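Local coordinates for 2-nitropropane dioxygenase (Streptomyces ansochromogenes, PDB 3BW3), which probably oxidises alkyl nitronates with molecular oxygen as an FMN-dependent, TIM-barrel nitronate monooxygenase, and binds nitroethane beside the flavin, at residues A[40-45]-A[65-70]; A[98-103]-A[302-307]; A[126-131]-A[146-151]. The protein carries 1 engineered substitution. All coordinates share one frame; numbering follows the deposited sequence.

Contact 1 of 3, residues A[40-45]-A[65-70]. With FMN (flavin mononucleotide), chain B; NIE (nitroethane), chain C.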
loop_
_atom_site.group_PDB
_atom_site.type_symbol
_atom_site.label_atom_id
_atom_site.label_comp_id
_atom_site.label_asym_id
_atom_site.label_seq_id
_atom_site.Cartn_x
_atom_site.Cartn_y
_atom_site.Cartn_z
ATOM N N LEU A 40 11.110 -15.484 17.785
ATOM C CA LEU A 40 10.222 -16.444 18.422
ATOM C C LEU A 40 8.944 -15.649 18.683
ATOM O O LEU A 40 9.001 -14.444 18.946
ATOM C CB LEU A 40 10.797 -16.933 19.753
ATOM C CG LEU A 40 11.981 -17.892 19.704
ATOM C CD1 LEU A 40 12.411 -18.235 21.128
ATOM C CD2 LEU A 40 11.589 -19.149 18.938
ATOM N N ALA A 41 7.797 -16.310 18.600
ATOM C CA ALA A 41 6.525 -15.639 18.834
ATOM C C ALA A 41 5.932 -16.112 20.157
ATOM O O ALA A 41 5.651 -17.298 20.328
ATOM C CB ALA A 41 5.565 -15.937 17.690
ATOM N N ALA A 42 5.748 -15.187 21.095
ATOM C CA ALA A 42 5.184 -15.535 22.394
ATOM C C ALA A 42 3.660 -15.411 22.384
ATOM O O ALA A 42 2.988 -15.803 23.340
ATOM C CB ALA A 42 5.777 -14.634 23.476
ATOM N N GLY A 43 3.122 -14.868 21.295
ATOM C CA GLY A 43 1.686 -14.689 21.178
ATOM C C GLY A 43 0.848 -15.942 21.381
ATOM O O GLY A 43 1.049 -16.952 20.713
ATOM N N TYR A 44 -0.102 -15.852 22.307
ATOM C CA TYR A 44 -1.023 -16.937 22.655
ATOM C C TYR A 44 -0.395 -18.104 23.416
ATOM O O TYR A 44 -1.079 -19.072 23.734
ATOM C CB TYR A 44 -1.743 -17.457 21.403
ATOM C CG TYR A 44 -2.418 -16.360 20.608
ATOM C CD1 TYR A 44 -3.294 -15.464 21.223
ATOM C CD2 TYR A 44 -2.154 -16.193 19.250
ATOM C CE1 TYR A 44 -3.883 -14.430 20.509
ATOM C CE2 TYR A 44 -2.740 -15.161 18.525
ATOM C CZ TYR A 44 -3.604 -14.284 19.161
ATOM O OH TYR A 44 -4.203 -13.266 18.449
ATOM N N LYS A 45 0.900 -18.019 23.710
ATOM C CA LYS A 45 1.567 -19.079 24.470
ATOM C C LYS A 45 1.579 -18.666 25.937
ATOM O O LYS A 45 1.265 -17.523 26.263
ATOM C CB LYS A 45 3.015 -19.261 24.007
ATOM C CG LYS A 45 3.185 -19.696 22.554
ATOM C CD LYS A 45 4.657 -19.960 22.237
ATOM C CE LYS A 45 4.856 -20.415 20.798
ATOM N NZ LYS A 45 4.131 -21.696 20.500
ATOM N N PHE A 65 18.767 -13.132 18.625
ATOM C CA PHE A 65 17.420 -13.467 18.175
ATOM C C PHE A 65 16.422 -12.607 18.935
ATOM O O PHE A 65 16.762 -12.004 19.954
ATOM C CB PHE A 65 17.118 -14.951 18.415
ATOM C CG PHE A 65 17.089 -15.346 19.870
ATOM C CD1 PHE A 65 15.957 -15.114 20.649
ATOM C CD2 PHE A 65 18.195 -15.955 20.459
ATOM C CE1 PHE A 65 15.923 -15.482 21.990
ATOM C CE2 PHE A 65 18.175 -16.329 21.800
ATOM C CZ PHE A 65 17.035 -16.090 22.569
ATOM N N GLY A 66 15.189 -12.550 18.440
ATOM C CA GLY A 66 14.188 -11.752 19.112
ATOM C C GLY A 66 13.019 -12.576 19.595
ATOM O O GLY A 66 12.842 -13.723 19.178
ATOM N N VAL A 67 12.239 -11.992 20.500
ATOM C CA VAL A 67 11.037 -12.622 21.039
ATOM C C VAL A 67 9.957 -11.540 20.957
ATOM O O VAL A 67 10.181 -10.402 21.357
ATOM C CB VAL A 67 11.221 -13.065 22.518
ATOM C CG1 VAL A 67 9.918 -13.648 23.055
ATOM C CG2 VAL A 67 12.338 -14.104 22.617
ATOM N N ASN A 68 8.794 -11.900 20.429
ATOM C CA ASN A 68 7.695 -10.956 20.265
ATOM C C ASN A 68 6.572 -11.209 21.270
ATOM O O ASN A 68 6.192 -12.356 21.511
ATOM C CB ASN A 68 7.177 -11.060 18.819
ATOM C CG ASN A 68 5.948 -10.206 18.556
ATOM O OD1 ASN A 68 4.821 -10.691 18.612
ATOM N ND2 ASN A 68 6.163 -8.929 18.261
ATOM N N VAL A 69 6.052 -10.142 21.871
ATOM C CA VAL A 69 4.961 -10.295 22.832
ATOM C C VAL A 69 3.781 -9.380 22.503
ATOM O O VAL A 69 3.959 -8.283 21.964
ATOM C CB VAL A 69 5.424 -10.006 24.292
ATOM C CG1 VAL A 69 6.671 -10.826 24.624
ATOM C CG2 VAL A 69 5.688 -8.540 24.479
ATOM N N PHE A 70 2.575 -9.842 22.820
ATOM C CA PHE A 70 1.374 -9.059 22.571
ATOM C C PHE A 70 1.059 -8.174 23.776
ATOM O O PHE A 70 1.192 -8.596 24.931
ATOM C CB PHE A 70 0.170 -9.969 22.302
ATOM C CG PHE A 70 0.274 -10.784 21.038
ATOM C CD1 PHE A 70 1.214 -10.475 20.059
ATOM C CD2 PHE A 70 -0.612 -11.832 20.806
ATOM C CE1 PHE A 70 1.268 -11.196 18.862
ATOM C CE2 PHE A 70 -0.570 -12.558 19.618
ATOM C CZ PHE A 70 0.373 -12.239 18.642
HETATM N N1 FMN B . 3.607 -9.975 13.969
HETATM C C2 FMN B . 3.775 -9.935 15.355
HETATM O O2 FMN B . 4.273 -8.940 15.877
HETATM N N3 FMN B . 3.392 -11.010 16.142
HETATM C C4 FMN B . 2.840 -12.165 15.611
HETATM O O4 FMN B . 2.520 -13.105 16.358
HETATM C C4A FMN B . 2.674 -12.229 14.201
HETATM N N5 FMN B . 2.152 -13.369 13.587
HETATM C C5A FMN B . 2.015 -13.455 12.197
HETATM C C6 FMN B . 1.502 -14.641 11.611
HETATM C C7 FMN B . 1.350 -14.786 10.187
HETATM C C7M FMN B . 1.592 -16.229 9.683
HETATM C C8 FMN B . 1.791 -13.656 9.401
HETATM C C8M FMN B . 2.372 -13.793 7.993
HETATM C C9 FMN B . 2.284 -12.447 9.979
HETATM C C9A FMN B . 2.404 -12.343 11.382
HETATM N N10 FMN B . 2.913 -11.171 12.001
HETATM C C10 FMN B . 3.066 -11.110 13.394
HETATM C "C1'" FMN B . 3.126 -9.890 11.188
HETATM C "C2'" FMN B . 4.629 -9.775 10.843
HETATM O "O2'" FMN B . 5.315 -9.203 11.949
HETATM C "C3'" FMN B . 4.892 -8.833 9.616
HETATM O "O3'" FMN B . 4.348 -7.559 9.969
HETATM C "C4'" FMN B . 4.250 -9.300 8.291
HETATM O "O4'" FMN B . 4.467 -10.711 8.158
HETATM C "C5'" FMN B . 4.885 -8.548 7.084
HETATM O "O5'" FMN B . 4.312 -8.954 5.817
HETATM P P FMN B . 4.824 -10.161 4.821
HETATM O O1P FMN B . 6.224 -9.817 5.234
HETATM O O2P FMN B . 4.005 -9.340 3.857
HETATM O O3P FMN B . 4.066 -11.089 5.761
HETATM N N3 NIE C . -2.751 -17.256 15.168
HETATM C C1 NIE C . -2.764 -18.801 17.105
HETATM C C2 NIE C . -2.953 -18.641 15.591
HETATM O O4 NIE C . -1.776 -16.976 14.491
HETATM O O5 NIE C . -3.553 -16.384 15.469
HETATM O O HOH W 1 3.962 -13.291 18.792
#
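Strands 38-41 and 65-70 are parallel neighbours in the TIM barrel, joined by helix 47-60 in a beta-alpha-beta unit. At their C-terminal ends Asn68 and Phe70 line the FMN pocket, and Tyr44 in the loop after strand 38-41 lines the nitroethane pocket. Three backbone bonds set the register. Leu40 N donates to Gly66 O (2.8 Å), Asn68 N to Leu40 O, and Ala42 N to Asn68 O. Leu40 and Val67 point to the face packed against helix 47-60, while Ala41 and Asn68 point to the flavin side.

Past Ala41 the chain turns away through a type II turn, and aromatic packing takes over. Phe70 has its CG anti to the carbonyl carbon (chi1 -65°), which lays the ring over Gly43. Gly43 CA sits over one face, 3.7 Å from the Phe70 ring centroid. The Phe70 edge enters the Tyr44 face in a T-shaped pair, with Phe70 CE2 3.5 Å from Tyr44 CZ and the planes at 78°. Farther round the rim, Phe70 CZ lies 3.3 Å from FMN O4. Tyr44 OH is hydrogen-bonded to Tyr294, so the tyrosine is held from its far end too. Cutting Phe70 back to an alanine is likely to open a gap between Gly43, the flavin edge and the Tyr44 ring, leaving that ring without its edge partner.

Asn68 OD1 accepts from FMN N3 at 2.9 Å and also from a water. The same water donates to FMN O4 and accepts from Gly43 N. Asn68 ND2 is tied to Ser127 OG, which fixes how the amide is turned. The carbonyl oxygen is therefore presented to the flavin, which suits a cofactor protonated at N3.

Contact 2 of 3, residues A[98-103]-A[302-307]. With NIE (nitroethane), chain C.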
loop_
_atom_site.group_PDB
_atom_site.type_symbol
_atom_site.label_atom_id
_atom_site.label_comp_id
_atom_site.label_asym_id
_atom_site.label_seq_id
_atom_site.Cartn_x
_atom_site.Cartn_y
_atom_site.Cartn_z
ATOM N N THR A 98 -17.372 -28.977 16.829
ATOM C CA THR A 98 -16.571 -28.500 17.942
ATOM C C THR A 98 -17.341 -27.384 18.633
ATOM O O THR A 98 -18.374 -26.944 18.144
ATOM C CB THR A 98 -15.205 -27.977 17.442
ATOM O OG1 THR A 98 -14.343 -27.741 18.557
ATOM C CG2 THR A 98 -15.380 -26.686 16.664
ATOM N N GLU A 99 -16.854 -26.938 19.780
ATOM C CA GLU A 99 -17.515 -25.866 20.516
ATOM C C GLU A 99 -16.729 -24.575 20.334
ATOM O O GLU A 99 -15.498 -24.592 20.298
ATOM C CB GLU A 99 -17.574 -26.204 22.010
ATOM C CG GLU A 99 -18.520 -27.328 22.385
ATOM C CD GLU A 99 -19.972 -26.911 22.293
ATOM O OE1 GLU A 99 -20.852 -27.695 22.711
ATOM O OE2 GLU A 99 -20.234 -25.794 21.798
ATOM N N LEU A 100 -17.430 -23.454 20.213
ATOM C CA LEU A 100 -16.741 -22.182 20.064
ATOM C C LEU A 100 -15.955 -21.962 21.352
ATOM O O LEU A 100 -16.311 -22.510 22.395
ATOM C CB LEU A 100 -17.742 -21.042 19.856
ATOM C CG LEU A 100 -18.582 -21.081 18.574
ATOM C CD1 LEU A 100 -19.524 -19.890 18.547
ATOM C CD2 LEU A 100 -17.669 -21.072 17.352
ATOM N N GLY A 101 -14.878 -21.185 21.272
ATOM C CA GLY A 101 -14.081 -20.909 22.455
ATOM C C GLY A 101 -14.715 -19.824 23.308
ATOM O O GLY A 101 -15.682 -19.189 22.892
ATOM N N ASP A 102 -14.177 -19.608 24.505
ATOM C CA ASP A 102 -14.701 -18.590 25.411
ATOM C C ASP A 102 -14.188 -17.209 25.016
ATOM O O ASP A 102 -12.988 -16.948 25.071
ATOM C CB ASP A 102 -14.271 -18.890 26.848
ATOM C CG ASP A 102 -15.002 -18.033 27.866
ATOM O OD1 ASP A 102 -15.207 -16.829 27.603
ATOM O OD2 ASP A 102 -15.366 -18.563 28.935
ATOM N N PRO A 103 -15.093 -16.301 24.624
ATOM C CA PRO A 103 -14.704 -14.945 24.222
ATOM C C PRO A 103 -14.244 -14.065 25.376
ATOM O O PRO A 103 -13.689 -12.989 25.156
ATOM C CB PRO A 103 -15.973 -14.407 23.569
ATOM C CG PRO A 103 -17.045 -15.063 24.374
ATOM C CD PRO A 103 -16.547 -16.488 24.478
ATOM N N SER A 302 -10.710 -20.058 17.570
ATOM C CA SER A 302 -9.581 -20.989 17.667
ATOM C C SER A 302 -9.978 -22.450 17.498
ATOM O O SER A 302 -9.325 -23.191 16.763
ATOM C CB SER A 302 -8.844 -20.820 18.993
ATOM O OG SER A 302 -7.972 -19.706 18.940
ATOM N N PRO A 303 -11.037 -22.895 18.196
ATOM C CA PRO A 303 -11.442 -24.296 18.048
ATOM C C PRO A 303 -11.789 -24.583 16.587
ATOM O O PRO A 303 -11.434 -25.632 16.048
ATOM C CB PRO A 303 -12.658 -24.400 18.966
ATOM C CG PRO A 303 -12.343 -23.416 20.044
ATOM C CD PRO A 303 -11.827 -22.233 19.250
ATOM N N LEU A 304 -12.478 -23.637 15.953
ATOM C CA LEU A 304 -12.871 -23.775 14.554
ATOM C C LEU A 304 -11.645 -23.928 13.666
ATOM O O LEU A 304 -11.580 -24.827 12.828
ATOM C CB LEU A 304 -13.672 -22.551 14.104
ATOM C CG LEU A 304 -14.984 -22.275 14.840
ATOM C CD1 LEU A 304 -15.608 -20.987 14.309
ATOM C CD2 LEU A 304 -15.933 -23.454 14.647
ATOM N N ARG A 305 -10.669 -23.047 13.858
ATOM C CA ARG A 305 -9.453 -23.091 13.062
ATOM C C ARG A 305 -8.673 -24.386 13.248
ATOM O O ARG A 305 -8.163 -24.951 12.281
ATOM C CB ARG A 305 -8.551 -21.901 13.397
ATOM C CG ARG A 305 -9.113 -20.558 12.960
ATOM C CD ARG A 305 -7.982 -19.600 12.645
ATOM N NE ARG A 305 -7.601 -18.756 13.770
ATOM C CZ ARG A 305 -6.351 -18.371 14.024
ATOM N NH1 ARG A 305 -5.345 -18.766 13.243
ATOM N NH2 ARG A 305 -6.108 -17.560 15.042
ATOM N N LYS A 306 -8.574 -24.848 14.489
ATOM C CA LYS A 306 -7.844 -26.078 14.778
ATOM C C LYS A 306 -8.547 -27.269 14.142
ATOM O O LYS A 306 -7.900 -28.181 13.636
ATOM C CB LYS A 306 -7.728 -26.287 16.291
ATOM C CG LYS A 306 -6.953 -25.189 16.997
ATOM C CD LYS A 306 -6.978 -25.363 18.506
ATOM C CE LYS A 306 -6.312 -24.180 19.197
ATOM N NZ LYS A 306 -6.373 -24.288 20.683
ATOM N N ALA A 307 -9.874 -27.259 14.170
ATOM C CA ALA A 307 -10.642 -28.342 13.580
ATOM C C ALA A 307 -10.417 -28.351 12.068
ATOM O O ALA A 307 -10.235 -29.408 11.465
ATOM C CB ALA A 307 -12.116 -28.165 13.894
HETATM N N3 NIE C . -2.751 -17.256 15.168
HETATM C C1 NIE C . -2.764 -18.801 17.105
HETATM C C2 NIE C . -2.953 -18.641 15.591
HETATM O O4 NIE C . -1.776 -16.976 14.491
HETATM O O5 NIE C . -3.553 -16.384 15.469
HETATM O O HOH W 2 -11.187 -27.831 17.602
#
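Pro303 O accepts two hydrogen bonds, one from Ala307 N in the helix (2.9 Å) and one from a water at 2.7 Å. That water also bonds Thr98 OG1, at 3.3 Å from its oxygen. It is thus a bridge from the loop after helix 90-95 to helix 296-311. Thr98 has its hydroxyl anti to the backbone N (chi1 -170°). This puts OG1 beside the Pro303 ring and turns the methyl CG2 onto Leu304 CD2.

The proline ring fills the middle of the contact. Pro303 CB comes within 3.1 Å of Glu99 O, a tight approach of carbon to carbonyl oxygen. Pro303 CG lies 3.6 Å from Gly101 N. A side chain at Gly101 would probably be tight against Pro303 CD, so the bare backbone suits this close passage. Gly101 is also tied by a backbone bond to Leu300, earlier in the helix.

Leu100 leaves the backbone away from the helix, yet Leu100 CD2 returns to meet Leu304 CD1 at 3.7 Å. The two leucines slant across each other, and Leu304 CD2 lies against both Leu100 CD2 and Thr98 CG2. Leu89, Ala86 and Ala93 also touch Leu100.

Arg305 takes no part in the packing on the loop and reaches the nitroethane instead. Arg305 NH2 donates an almost straight bond to NIE O5 (2.8 Å, 168°), with the nitro oxygen at the guanidinium edge. Between these two segments the contact is thus chiefly packing with a water tie, to which the Gly101-Leu300 bond adds a direct one, while Arg305 carries its charge to the nitro group of the bound nitroethane.

Contact 3 of 3, residues A[126-131]-A[146-151]. With FMN (flavin mononucleotide), chain B.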
loop_
_atom_site.group_PDB
_atom_site.type_symbol
_atom_site.label_atom_id
_atom_site.label_comp_id
_atom_site.label_asym_id
_atom_site.label_seq_id
_atom_site.Cartn_x
_atom_site.Cartn_y
_atom_site.Cartn_z
ATOM N N VAL A 126 13.509 -7.817 21.861
ATOM C CA VAL A 126 12.103 -8.032 22.197
ATOM C C VAL A 126 11.270 -6.993 21.449
ATOM O O VAL A 126 11.572 -5.800 21.485
ATOM C CB VAL A 126 11.830 -7.885 23.714
ATOM C CG1 VAL A 126 10.322 -7.855 23.976
ATOM C CG2 VAL A 126 12.456 -9.046 24.474
ATOM N N SER A 127 10.241 -7.450 20.744
ATOM C CA SER A 127 9.370 -6.537 20.012
ATOM C C SER A 127 7.966 -6.684 20.584
ATOM O O SER A 127 7.622 -7.726 21.132
ATOM C CB SER A 127 9.384 -6.849 18.509
ATOM O OG SER A 127 8.925 -8.161 18.241
ATOM N N PHE A 128 7.164 -5.631 20.466
ATOM C CA PHE A 128 5.807 -5.633 20.997
ATOM C C PHE A 128 4.794 -5.391 19.883
ATOM O O PHE A 128 5.064 -4.644 18.947
ATOM C CB PHE A 128 5.678 -4.551 22.075
ATOM C CG PHE A 128 6.598 -4.755 23.258
ATOM C CD1 PHE A 128 6.152 -5.414 24.400
ATOM C CD2 PHE A 128 7.911 -4.296 23.225
ATOM C CE1 PHE A 128 6.999 -5.613 25.496
ATOM C CE2 PHE A 128 8.765 -4.489 24.311
ATOM C CZ PHE A 128 8.306 -5.150 25.452
ATOM N N HIS A 129 3.629 -6.023 19.985
ATOM C CA HIS A 129 2.594 -5.862 18.970
ATOM C C HIS A 129 1.281 -5.452 19.632
ATOM O O HIS A 129 1.035 -5.778 20.797
ATOM C CB HIS A 129 2.389 -7.180 18.203
ATOM C CG HIS A 129 2.086 -6.997 16.746
ATOM N ND1 HIS A 129 1.000 -7.581 16.130
ATOM C CD2 HIS A 129 2.746 -6.318 15.777
ATOM C CE1 HIS A 129 1.003 -7.269 14.845
ATOM N NE2 HIS A 129 2.053 -6.503 14.605
ATOM N N PHE A 130 0.450 -4.734 18.881
ATOM C CA PHE A 130 -0.855 -4.276 19.359
ATOM C C PHE A 130 -0.758 -3.160 20.400
ATOM O O PHE A 130 -1.588 -3.088 21.312
ATOM C CB PHE A 130 -1.653 -5.443 19.957
ATOM C CG PHE A 130 -1.894 -6.580 18.997
ATOM C CD1 PHE A 130 -2.497 -6.356 17.763
ATOM C CD2 PHE A 130 -1.537 -7.880 19.341
ATOM C CE1 PHE A 130 -2.742 -7.412 16.883
ATOM C CE2 PHE A 130 -1.777 -8.944 18.471
ATOM C CZ PHE A 130 -2.382 -8.710 17.238
ATOM N N GLY A 131 0.246 -2.297 20.270
ATOM C CA GLY A 131 0.393 -1.207 21.219
ATOM C C GLY A 131 1.823 -0.897 21.621
ATOM O O GLY A 131 2.765 -1.422 21.035
ATOM N N THR A 146 18.649 -5.589 26.640
ATOM C CA THR A 146 17.774 -6.040 25.559
ATOM C C THR A 146 17.348 -4.873 24.671
ATOM O O THR A 146 16.971 -3.820 25.175
ATOM C CB THR A 146 16.475 -6.685 26.119
ATOM O OG1 THR A 146 16.802 -7.849 26.885
ATOM C CG2 THR A 146 15.527 -7.072 24.979
ATOM N N LEU A 147 17.403 -5.060 23.354
ATOM C CA LEU A 147 16.976 -4.012 22.428
ATOM C C LEU A 147 15.470 -4.174 22.255
ATOM O O LEU A 147 14.969 -5.298 22.160
ATOM C CB LEU A 147 17.676 -4.149 21.073
ATOM C CG LEU A 147 19.169 -3.811 21.057
ATOM C CD1 LEU A 147 19.726 -3.996 19.657
ATOM C CD2 LEU A 147 19.371 -2.379 21.522
ATOM N N THR A 148 14.754 -3.053 22.212
ATOM C CA THR A 148 13.304 -3.083 22.088
ATOM C C THR A 148 12.768 -2.485 20.793
ATOM O O THR A 148 13.213 -1.427 20.347
ATOM C CB THR A 148 12.650 -2.346 23.269
ATOM O OG1 THR A 148 13.152 -1.006 23.324
ATOM C CG2 THR A 148 12.963 -3.059 24.581
ATOM N N LEU A 149 11.801 -3.181 20.203
ATOM C CA LEU A 149 11.164 -2.751 18.966
ATOM C C LEU A 149 9.651 -2.760 19.155
ATOM O O LEU A 149 9.117 -3.558 19.926
ATOM C CB LEU A 149 11.530 -3.696 17.812
ATOM C CG LEU A 149 12.957 -3.689 17.248
ATOM C CD1 LEU A 149 13.953 -4.014 18.335
ATOM C CD2 LEU A 149 13.055 -4.712 16.124
ATOM N N VAL A 150 8.961 -1.865 18.456
ATOM C CA VAL A 150 7.506 -1.803 18.543
ATOM C C VAL A 150 6.943 -1.481 17.168
ATOM O O VAL A 150 7.491 -0.648 16.441
ATOM C CB VAL A 150 7.031 -0.713 19.535
ATOM C CG1 VAL A 150 5.527 -0.799 19.707
ATOM C CG2 VAL A 150 7.724 -0.881 20.887
ATOM N N THR A 151 5.852 -2.144 16.806
ATOM C CA THR A 151 5.221 -1.902 15.516
ATOM C C THR A 151 4.314 -0.671 15.531
ATOM O O THR A 151 3.565 -0.446 16.485
ATOM C CB THR A 151 4.376 -3.117 15.069
ATOM O OG1 THR A 151 5.243 -4.196 14.701
ATOM C CG2 THR A 151 3.499 -2.749 13.881
HETATM N N1 FMN B . 3.607 -9.975 13.969
HETATM C C2 FMN B . 3.775 -9.935 15.355
HETATM O O2 FMN B . 4.273 -8.940 15.877
HETATM N N3 FMN B . 3.392 -11.010 16.142
HETATM C C4 FMN B . 2.840 -12.165 15.611
HETATM O O4 FMN B . 2.520 -13.105 16.358
HETATM C C4A FMN B . 2.674 -12.229 14.201
HETATM N N5 FMN B . 2.152 -13.369 13.587
HETATM C C5A FMN B . 2.015 -13.455 12.197
HETATM C C6 FMN B . 1.502 -14.641 11.611
HETATM C C7 FMN B . 1.350 -14.786 10.187
HETATM C C7M FMN B . 1.592 -16.229 9.683
HETATM C C8 FMN B . 1.791 -13.656 9.401
HETATM C C8M FMN B . 2.372 -13.793 7.993
HETATM C C9 FMN B . 2.284 -12.447 9.979
HETATM C C9A FMN B . 2.404 -12.343 11.382
HETATM N N10 FMN B . 2.913 -11.171 12.001
HETATM C C10 FMN B . 3.066 -11.110 13.394
HETATM C "C1'" FMN B . 3.126 -9.890 11.188
HETATM C "C2'" FMN B . 4.629 -9.775 10.843
HETATM O "O2'" FMN B . 5.315 -9.203 11.949
HETATM C "C3'" FMN B . 4.892 -8.833 9.616
HETATM O "O3'" FMN B . 4.348 -7.559 9.969
HETATM C "C4'" FMN B . 4.250 -9.300 8.291
HETATM O "O4'" FMN B . 4.467 -10.711 8.158
HETATM C "C5'" FMN B . 4.885 -8.548 7.084
HETATM O "O5'" FMN B . 4.312 -8.954 5.817
HETATM P P FMN B . 4.824 -10.161 4.821
HETATM O O1P FMN B . 6.224 -9.817 5.234
HETATM O O2P FMN B . 4.005 -9.340 3.857
HETATM O O3P FMN B . 4.066 -11.089 5.761
HETATM O O HOH W 3 2.123 -2.474 17.914
#
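Strands 126-129 and 147-151 run parallel at 21°, their axes 4.5 Å apart, with Val126 opposite Thr148, Ser127 opposite Leu149 and Phe128 opposite Val150. Val126 N donates to Leu147 O and Leu149 N returns a bond to Val126 O. Phe128 N then reaches Leu149 O (2.9 Å), and a weak fourth bond runs from Thr151 N to Phe128 O.

Val126, Phe128, Thr148 and Val150 share one face. Val126 CG2 touches Thr146 CG2 at the start of the pairing. Farther along, Phe128 CD2 meets Val150 CG2 at 4.1 Å, the two side chains slanting across each other. Val150 CG1 is pressed against Gly131 O, 3.1 Å away. Helix 135-143, which links the strands as a beta-alpha-beta crossover of the TIM barrel, packs on this face through Ile138 and Leu141.

Ser127 and Leu149 point to the other face, the inside of the barrel, with Ser127 CB and Leu149 CB 3.9 Å apart. The Ser127 hydroxyl stands between the backbone N and the carbonyl carbon (chi1 61°), from where it goes to Asn68. Leu149 leans on Ile170 of the next strand.

At the C-terminal end His129 lies at the O2 rim of the flavin. FMN O2 sits over one face of the imidazole, toward its rim, 3.0 Å from His129 CD2. Thr151 OG1 meets the ring from its edge, in plane, 3.4 Å from the same His129 CD2. Thr151 also touches Gln172, an FMN-binding residue. The chain turns after His129, and His129 ND1 lies over the centre of the Phe130 ring. A water accepts from Gly131 N and lies 2.9 Å from Thr151 O, between the two segments just past the last backbone bond.

Overall arrangement
Contacts 1 and 3 belong to one parallel sheet, since strands 65-70 and 125-129 are neighbours in the barrel. Their centres are 10 Å apart. They touch directly: Val69 N lies 3.0 Å from Ser127 O, and Val69 CG2 packs on Phe128 CD1. Both reach FMN, contact 1 at its N3 and O4 and contact 3 at its O2. Contact 2 stands apart, its centre 22 Å from that of contact 1 and 29 Å from that of contact 3. It does not touch contact 1, the nearest atoms being about 5 Å apart, but both reach nitroethane, which Tyr44 and Arg305 approach. Along the chain, contact 3 is nested inside the long loop closed by contact 2, and contact 1 precedes both.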